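Local coordinates for prolyl 4-hydroxylase alpha subunit Fe(2+) 2OG dioxygenase domain-containing protein (Burkholderia ambifaria, PDB 3W20) that probably hydroxylates or otherwise oxidises N-substituted L-amino acids as a metal- and 2-oxoglutarate-dependent dioxygenase of the double-stranded beta-helix fold, at residues L182-W196 with N244-M258. Numbering follows the deposited sequence.
Sequences LTIQGADNDAGMVMW and NLHAIERCTSTRRTM. With ZN (zinc ion), chain C.
Arg256 O accepts two backbone bonds, from Ile184 N at 2.8 Å and Gln185 N at 3.1 Å. This doubled grip marks a classic beta bulge in the antiparallel pairing of 182-185 with 255-258. Beside it, Arg256 NE donates to Gln185 OE1 at 2.8 Å, with the amide and guanidinium planes 89° apart. Ile184 CG2 lies over one face of that guanidinium, and Trp52 adds a cation-pi contact. Further along, Asn189 ND2 gives a nearly straight bond to Arg250 O at 2.8 Å. Asn189 OD1 accepts from Thr252 N, which lies above the carbonyl plane, so one amide clasps the facing loop twice. Glu249 OE1 accepts a hydrogen bond from Gly192 N at 2.7 Å, met from above the carboxylate plane, and forms a salt bridge with Lys231. Strand 193-196 then runs antiparallel to 246-248. The edge of the Trp196 ring meets Ala247 CB, while Met193 CE sits 3.7 Å from His246 CB. His246 CG sits between the backbone N and the carbonyl carbon (chi1 53°). This lets ND1 donate to Asn244 O in the ring plane (N-H...O angle 172°), while NE2 binds zinc with His155 and Asp157. The two strand pairs thus hold His246 near Arg255 and Thr257, which bind 2-oxoglutarate, absent from this model; the ND1 and zinc bonds together fix the histidine ring's rotation.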
loop_
_atom_site.group_PDB
_atom_site.type_symbol
_atom_site.label_atom_id
_atom_site.label_comp_id
_atom_site.label_asym_id
_atom_site.label_seq_id
_atom_site.Cartn_x
_atom_site.Cartn_y
_atom_site.Cartn_z
ATOM N N LEU A 182 26.209 -0.568 -3.010
ATOM C CA LEU A 182 27.303 -0.322 -3.962
ATOM C C LEU A 182 27.643 1.174 -3.811
ATOM O O LEU A 182 26.742 2.009 -3.844
ATOM C CB LEU A 182 26.796 -0.578 -5.372
ATOM C CG LEU A 182 27.802 -0.128 -6.475
ATOM C CD1 LEU A 182 29.140 -0.892 -6.444
ATOM C CD2 LEU A 182 27.089 -0.406 -7.804
ATOM N N THR A 183 28.925 1.480 -3.575
ATOM C CA THR A 183 29.326 2.903 -3.410
ATOM C C THR A 183 29.632 3.415 -4.829
ATOM O O THR A 183 30.292 2.739 -5.638
ATOM C CB THR A 183 30.519 3.035 -2.428
ATOM O OG1 THR A 183 30.084 2.575 -1.130
ATOM C CG2 THR A 183 30.866 4.548 -2.222
ATOM N N ILE A 184 29.070 4.577 -5.096
ATOM C CA ILE A 184 29.192 5.243 -6.422
ATOM C C ILE A 184 30.130 6.467 -6.347
ATOM O O ILE A 184 31.027 6.594 -7.196
ATOM C CB ILE A 184 27.799 5.660 -6.937
ATOM C CG1 ILE A 184 26.930 4.402 -7.217
ATOM C CG2 ILE A 184 27.915 6.434 -8.258
ATOM C CD1 ILE A 184 27.447 3.445 -8.269
ATOM N N GLN A 185 29.899 7.332 -5.349
ATOM C CA GLN A 185 30.753 8.516 -5.048
ATOM C C GLN A 185 31.138 8.564 -3.589
ATOM O O GLN A 185 30.263 8.553 -2.713
ATOM C CB GLN A 185 29.963 9.801 -5.431
ATOM C CG GLN A 185 30.662 11.115 -5.083
ATOM C CD GLN A 185 29.938 12.340 -5.619
ATOM O OE1 GLN A 185 28.754 12.317 -5.923
ATOM N NE2 GLN A 185 30.673 13.426 -5.737
ATOM N N GLY A 186 32.442 8.680 -3.303
ATOM C CA GLY A 186 32.877 8.655 -1.890
ATOM C C GLY A 186 33.032 10.076 -1.411
ATOM O O GLY A 186 33.264 10.970 -2.234
ATOM N N ALA A 187 32.882 10.294 -0.102
ATOM C CA ALA A 187 33.035 11.614 0.512
ATOM C C ALA A 187 34.525 11.984 0.502
ATOM O O ALA A 187 35.417 11.089 0.479
ATOM C CB ALA A 187 32.483 11.594 1.960
ATOM N N ASP A 188 34.795 13.297 0.534
ATOM C CA ASP A 188 36.181 13.834 0.539
ATOM C C ASP A 188 37.023 13.242 1.673
ATOM O O ASP A 188 38.189 12.854 1.476
ATOM C CB ASP A 188 36.204 15.378 0.607
ATOM C CG ASP A 188 35.905 16.048 -0.756
ATOM O OD1 ASP A 188 36.183 15.423 -1.804
ATOM O OD2 ASP A 188 35.396 17.203 -0.770
ATOM N N ASN A 189 36.405 13.160 2.854
ATOM C CA ASN A 189 37.059 12.580 4.030
ATOM C C ASN A 189 37.015 11.059 4.086
ATOM O O ASN A 189 37.359 10.483 5.132
ATOM C CB ASN A 189 36.443 13.131 5.305
ATOM C CG ASN A 189 34.995 12.654 5.520
ATOM O OD1 ASN A 189 34.276 12.370 4.563
ATOM N ND2 ASN A 189 34.578 12.562 6.785
ATOM N N ASP A 190 36.562 10.416 2.993
ATOM C CA ASP A 190 36.540 8.977 2.908
ATOM C C ASP A 190 35.597 8.299 3.953
ATOM O O ASP A 190 35.914 7.183 4.451
ATOM C CB ASP A 190 37.970 8.421 3.006
ATOM C CG ASP A 190 38.093 7.002 2.446
ATOM O OD1 ASP A 190 37.182 6.554 1.730
ATOM O OD2 ASP A 190 39.114 6.328 2.739
ATOM N N ALA A 191 34.452 8.941 4.231
ATOM C CA ALA A 191 33.478 8.445 5.234
ATOM C C ALA A 191 33.102 7.008 4.984
ATOM O O ALA A 191 32.714 6.634 3.853
ATOM C CB ALA A 191 32.215 9.273 5.229
ATOM N N GLY A 192 33.144 6.192 6.028
ATOM C CA GLY A 192 32.814 4.794 5.760
ATOM C C GLY A 192 31.809 4.339 6.792
ATOM O O GLY A 192 30.954 5.087 7.153
HETATM N N MSE A 193 31.924 3.080 7.225
HETATM C CA MSE A 193 30.909 2.410 8.071
HETATM C C MSE A 193 31.591 1.753 9.226
HETATM O O MSE A 193 32.635 1.080 9.030
HETATM C CB MSE A 193 30.142 1.357 7.226
HETATM C CG MSE A 193 29.022 0.820 8.099
HETATM SE SE MSE A 193 28.097 -0.497 6.880
HETATM C CE MSE A 193 28.019 -1.961 8.036
ATOM N N VAL A 194 31.030 1.883 10.408
ATOM C CA VAL A 194 31.505 1.129 11.553
ATOM C C VAL A 194 30.387 0.074 11.866
ATOM O O VAL A 194 29.193 0.378 11.807
ATOM C CB VAL A 194 31.722 2.029 12.756
ATOM C CG1 VAL A 194 32.147 1.181 13.918
ATOM C CG2 VAL A 194 32.831 3.021 12.373
HETATM N N MSE A 195 30.799 -1.148 12.198
HETATM C CA MSE A 195 29.835 -2.217 12.491
HETATM C C MSE A 195 30.305 -2.843 13.826
HETATM O O MSE A 195 31.497 -3.278 13.944
HETATM C CB MSE A 195 29.826 -3.233 11.284
HETATM C CG MSE A 195 28.959 -4.356 11.779
HETATM SE SE MSE A 195 28.798 -5.610 10.201
HETATM C CE MSE A 195 30.404 -6.473 10.081
ATOM N N TRP A 196 29.408 -2.860 14.861
ATOM C CA TRP A 196 29.744 -3.495 16.088
ATOM C C TRP A 196 29.188 -4.902 16.280
ATOM O O TRP A 196 28.154 -5.276 15.696
ATOM C CB TRP A 196 29.184 -2.674 17.233
ATOM C CG TRP A 196 29.783 -1.270 17.387
ATOM C CD1 TRP A 196 30.814 -0.865 18.252
ATOM C CD2 TRP A 196 29.371 -0.046 16.696
ATOM N NE1 TRP A 196 31.043 0.492 18.133
ATOM C CE2 TRP A 196 30.208 1.044 17.251
ATOM C CE3 TRP A 196 28.373 0.272 15.827
ATOM C CZ2 TRP A 196 30.081 2.356 16.802
ATOM C CZ3 TRP A 196 28.259 1.597 15.368
ATOM C CH2 TRP A 196 29.067 2.618 15.891
ATOM N N ASN A 244 23.551 -6.467 13.045
ATOM C CA ASN A 244 24.666 -5.875 13.848
ATOM C C ASN A 244 24.496 -4.381 13.807
ATOM O O ASN A 244 24.238 -3.811 12.734
ATOM C CB ASN A 244 25.987 -6.266 13.230
ATOM C CG ASN A 244 26.186 -7.766 13.210
ATOM O OD1 ASN A 244 25.980 -8.415 14.157
ATOM N ND2 ASN A 244 26.726 -8.257 12.159
ATOM N N LEU A 245 24.615 -3.769 14.980
ATOM C CA LEU A 245 24.627 -2.306 15.037
ATOM C C LEU A 245 25.694 -1.710 14.064
ATOM O O LEU A 245 26.809 -2.230 13.918
ATOM C CB LEU A 245 24.879 -1.922 16.502
ATOM C CG LEU A 245 24.458 -0.490 16.691
ATOM C CD1 LEU A 245 22.963 -0.430 16.922
ATOM C CD2 LEU A 245 25.280 0.052 17.857
ATOM N N HIS A 246 25.322 -0.642 13.357
ATOM C CA HIS A 246 26.320 0.023 12.500
ATOM C C HIS A 246 25.995 1.460 12.227
ATOM O O HIS A 246 24.852 1.850 12.392
ATOM C CB HIS A 246 26.395 -0.717 11.130
ATOM C CG HIS A 246 25.065 -0.889 10.420
ATOM N ND1 HIS A 246 24.167 -1.868 10.744
ATOM C CD2 HIS A 246 24.558 -0.214 9.336
ATOM C CE1 HIS A 246 23.090 -1.775 9.893
ATOM N NE2 HIS A 246 23.358 -0.774 9.001
ATOM N N ALA A 247 26.933 2.224 11.654
ATOM C CA ALA A 247 26.669 3.668 11.503
ATOM C C ALA A 247 27.543 4.133 10.397
ATOM O O ALA A 247 28.611 3.564 10.220
ATOM C CB ALA A 247 27.062 4.359 12.824
ATOM N N ILE A 248 27.104 5.129 9.633
ATOM C CA ILE A 248 27.930 5.703 8.533
ATOM C C ILE A 248 28.611 6.983 9.159
ATOM O O ILE A 248 27.934 7.779 9.821
ATOM C CB ILE A 248 27.057 6.115 7.291
ATOM C CG1 ILE A 248 26.369 4.906 6.648
ATOM C CG2 ILE A 248 27.945 6.738 6.218
ATOM C CD1 ILE A 248 27.373 3.790 6.350
ATOM N N GLU A 249 29.918 7.149 8.946
ATOM C CA GLU A 249 30.632 8.255 9.545
ATOM C C GLU A 249 30.140 9.578 8.931
ATOM O O GLU A 249 29.779 9.601 7.763
ATOM C CB GLU A 249 32.120 8.186 9.242
ATOM C CG GLU A 249 32.919 6.989 9.649
ATOM C CD GLU A 249 34.326 7.230 9.157
ATOM O OE1 GLU A 249 34.701 6.600 8.144
ATOM O OE2 GLU A 249 35.007 8.151 9.706
ATOM N N ARG A 250 30.175 10.651 9.714
ATOM C CA ARG A 250 30.109 12.010 9.151
ATOM C C ARG A 250 30.787 12.143 7.753
ATOM O O ARG A 250 31.973 11.777 7.591
ATOM C CB ARG A 250 30.761 12.983 10.150
ATOM C CG ARG A 250 31.637 13.994 9.418
ATOM C CD ARG A 250 31.337 15.448 9.690
ATOM N NE ARG A 250 32.251 16.011 10.675
ATOM C CZ ARG A 250 32.097 15.866 11.989
ATOM N NH1 ARG A 250 31.085 15.140 12.464
ATOM N NH2 ARG A 250 32.956 16.434 12.828
ATOM N N CYS A 251 30.091 12.663 6.746
ATOM C CA CYS A 251 30.734 12.920 5.434
ATOM C C CYS A 251 31.108 14.410 5.340
ATOM O O CYS A 251 30.338 15.232 5.822
ATOM C CB CYS A 251 29.815 12.581 4.257
ATOM S SG CYS A 251 29.094 10.917 4.524
ATOM N N THR A 252 32.208 14.696 4.681
ATOM C CA THR A 252 32.633 16.102 4.445
ATOM C C THR A 252 32.153 16.596 3.099
ATOM O O THR A 252 32.038 17.814 2.890
ATOM C CB THR A 252 34.143 16.329 4.569
ATOM O OG1 THR A 252 34.875 15.480 3.668
ATOM C CG2 THR A 252 34.607 16.164 6.027
ATOM N N SER A 253 31.889 15.675 2.165
ATOM C CA SER A 253 31.251 16.071 0.899
ATOM C C SER A 253 30.285 14.971 0.464
ATOM O O SER A 253 30.144 13.938 1.150
ATOM C CB SER A 253 32.286 16.348 -0.175
ATOM O OG SER A 253 33.150 15.243 -0.383
ATOM N N THR A 254 29.639 15.180 -0.678
ATOM C CA THR A 254 28.623 14.235 -1.144
ATOM C C THR A 254 29.137 12.779 -1.316
ATOM O O THR A 254 30.160 12.517 -1.991
ATOM C CB THR A 254 27.899 14.760 -2.411
ATOM O OG1 THR A 254 27.424 16.105 -2.154
ATOM C CG2 THR A 254 26.689 13.863 -2.728
ATOM N N ARG A 255 28.354 11.852 -0.735
ATOM C CA ARG A 255 28.595 10.399 -0.872
ATOM C C ARG A 255 27.348 9.858 -1.600
ATOM O O ARG A 255 26.229 10.218 -1.241
ATOM C CB ARG A 255 28.768 9.766 0.519
ATOM C CG ARG A 255 29.111 8.266 0.562
ATOM C CD ARG A 255 29.167 7.843 2.022
ATOM N NE ARG A 255 29.317 6.389 2.215
ATOM C CZ ARG A 255 28.331 5.541 2.567
ATOM N NH1 ARG A 255 27.085 5.957 2.819
ATOM N NH2 ARG A 255 28.629 4.247 2.732
ATOM N N ARG A 256 27.540 9.059 -2.651
ATOM C CA ARG A 256 26.380 8.398 -3.252
ATOM C C ARG A 256 26.532 6.880 -3.199
ATOM O O ARG A 256 27.607 6.383 -3.509
ATOM C CB ARG A 256 26.224 8.863 -4.704
ATOM C CG ARG A 256 25.685 10.287 -4.754
ATOM C CD ARG A 256 25.472 10.736 -6.168
ATOM N NE ARG A 256 26.702 10.719 -6.929
ATOM C CZ ARG A 256 26.741 10.351 -8.186
ATOM N NH1 ARG A 256 25.607 9.983 -8.778
ATOM N NH2 ARG A 256 27.879 10.340 -8.835
ATOM N N THR A 257 25.451 6.189 -2.807
ATOM C CA THR A 257 25.393 4.704 -2.808
ATOM C C THR A 257 24.038 4.272 -3.377
ATOM O O THR A 257 23.096 5.103 -3.471
ATOM C CB THR A 257 25.551 4.085 -1.381
ATOM O OG1 THR A 257 24.400 4.416 -0.642
ATOM C CG2 THR A 257 26.791 4.684 -0.662
HETATM N N MSE A 258 23.920 2.991 -3.751
HETATM C CA MSE A 258 22.680 2.399 -4.140
HETATM C C MSE A 258 22.555 1.205 -3.240
HETATM O O MSE A 258 23.532 0.460 -3.125
HETATM C CB MSE A 258 23.159 1.781 -5.513
HETATM C CG MSE A 258 22.117 1.573 -6.507
HETATM SE SE MSE A 258 23.299 1.416 -8.111
HETATM C CE MSE A 258 23.594 3.225 -8.303
HETATM ZN ZN ZN C . 21.607 -0.074 7.989
#